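Local coordinates for FAD-dependent oxidoreductase (Actinomadura kijaniata, PDB 3M9V), which acts as a flavin-dependent oxidoreductase of the acyl-CoA dehydrogenase family in the biosynthesis of the sugar D-kijanose and here binds dTDP, at the interface of chains A and B. Numbering follows the deposited sequence. Chains: chain A/B, FAD-dependent oxidoreductase.

The interface of chains A and B. Residues chain A 13-14, 17, 305, 309, 313; chain B 313-314, 316-317, 339.
Helix 291-323 of chain A packs on helices 291-323 and 329-362 of chain B in a two-fold symmetric interface, where A:Tyr305 hydrogen-bonds to B:His339 on the latter; the patch probably helps hold together two subunits of the deposited tetramer, acyl-CoA dehydrogenases commonly being tetrameric. The phenol oxygen OH of A:Tyr305 lies 2.6 Å from ND1 of B:His339, a hydrogen bond of undecided direction. It lies at the edge of the imidazole and in its plane, and the two rings meet edge to edge, their planes turned 81° apart. With CG of A:Tyr305 anti to the backbone N (chi1 -166°), the ring reaches across to helix 329-362. Behind the imidazole, B:Ala317 CB sits 3.4 Å above one face, toward the rim, and would limit tilting of the ring. A phenylalanine in place of A:Tyr305 would probably leave ND1 of B:His339 without its partner across the interface and the imidazole freer to turn. Nearer the symmetry axis, B:Ser313 packs its CB 3.8 Å from the methyl of A:Ala309. The loop before helix 22-32 covers the next turn: A:Thr14 and B:Thr316 lie alongside each other, running antiparallel, their CG2 methyls 3.6 Å apart. At the axis two hydroxyls face each other, A:Ser313 OG and B:Ser313 OG being 3.2 Å apart. Each is already given to its own helix's Ala309 carbonyl, so any hydrogen bond between them is at most weak or alternating; A:Ser313 OG reaches A:Ala309 O at 2.7 Å, nearly in line with the carbonyl (159° at the oxygen).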
# COMPACT_ATOMS: atom_id res chain seq x y z
N THR A 13 -20.37 22.20 -0.25
CA THR A 13 -19.28 22.87 -0.96
C THR A 13 -18.06 21.96 -1.04
O THR A 13 -16.98 22.39 -1.44
CB THR A 13 -18.91 24.21 -0.28
OG1 THR A 13 -18.55 23.95 1.08
CG2 THR A 13 -20.11 25.17 -0.29
N THR A 14 -18.22 20.69 -0.67
CA THR A 14 -17.08 19.77 -0.73
C THR A 14 -17.34 18.49 -1.50
O THR A 14 -18.49 18.13 -1.78
CB THR A 14 -16.65 19.32 0.70
OG1 THR A 14 -17.64 18.40 1.20
CG2 THR A 14 -16.44 20.50 1.68
N TYR A 17 -19.96 16.78 -4.28
CA TYR A 17 -21.29 16.19 -4.05
C TYR A 17 -22.38 16.97 -4.75
O TYR A 17 -23.41 16.40 -5.03
CB TYR A 17 -21.61 16.03 -2.56
CG TYR A 17 -20.69 15.06 -1.83
CD1 TYR A 17 -19.90 15.48 -0.76
CD2 TYR A 17 -20.66 13.71 -2.16
CE1 TYR A 17 -19.08 14.58 -0.07
CE2 TYR A 17 -19.80 12.81 -1.50
CZ TYR A 17 -19.02 13.26 -0.44
OH TYR A 17 -18.14 12.43 0.22
N TYR A 305 -14.21 8.70 -0.15
CA TYR A 305 -14.29 10.01 0.51
C TYR A 305 -13.01 10.86 0.33
O TYR A 305 -13.07 12.05 -0.01
CB TYR A 305 -14.54 9.81 2.01
CG TYR A 305 -14.96 11.10 2.66
CD1 TYR A 305 -16.32 11.43 2.79
CD2 TYR A 305 -14.00 12.00 3.09
CE1 TYR A 305 -16.69 12.66 3.33
CE2 TYR A 305 -14.38 13.19 3.70
CZ TYR A 305 -15.72 13.52 3.81
OH TYR A 305 -16.04 14.76 4.33
N ALA A 309 -12.58 14.27 -1.76
CA ALA A 309 -12.22 15.47 -1.01
C ALA A 309 -10.99 16.03 -1.71
O ALA A 309 -10.79 17.23 -1.69
CB ALA A 309 -11.81 15.11 0.40
N SER A 313 -11.16 19.62 -3.43
CA SER A 313 -10.44 20.76 -2.87
C SER A 313 -9.49 21.38 -3.90
O SER A 313 -9.29 22.59 -3.90
CB SER A 313 -9.57 20.34 -1.66
OG SER A 313 -10.38 19.72 -0.68
N SER B 313 -11.93 19.02 4.14
CA SER B 313 -13.29 18.93 3.60
C SER B 313 -14.27 18.37 4.63
O SER B 313 -15.43 18.77 4.66
CB SER B 313 -13.35 18.01 2.37
OG SER B 313 -12.44 18.45 1.38
N ALA B 314 -13.85 17.39 5.44
CA ALA B 314 -14.77 16.82 6.43
C ALA B 314 -15.03 17.89 7.49
O ALA B 314 -16.12 17.93 8.05
CB ALA B 314 -14.11 15.62 7.09
N THR B 316 -15.08 21.24 6.86
CA THR B 316 -16.02 22.17 6.23
C THR B 316 -17.43 21.61 6.23
O THR B 316 -18.36 22.33 6.59
CB THR B 316 -15.61 22.39 4.78
OG1 THR B 316 -14.35 23.07 4.80
CG2 THR B 316 -16.65 23.25 4.04
N ALA B 317 -17.57 20.35 5.83
CA ALA B 317 -18.86 19.69 5.83
C ALA B 317 -19.44 19.62 7.24
O ALA B 317 -20.64 19.81 7.42
CB ALA B 317 -18.73 18.30 5.25
N HIS B 339 -19.06 11.77 7.80
CA HIS B 339 -17.94 12.62 7.40
C HIS B 339 -16.73 12.48 8.32
O HIS B 339 -15.63 12.33 7.79
CB HIS B 339 -18.28 14.11 7.37
CG HIS B 339 -19.11 14.53 6.20
ND1 HIS B 339 -18.57 14.81 4.96
CD2 HIS B 339 -20.45 14.70 6.07
CE1 HIS B 339 -19.53 15.19 4.13
NE2 HIS B 339 -20.68 15.11 4.78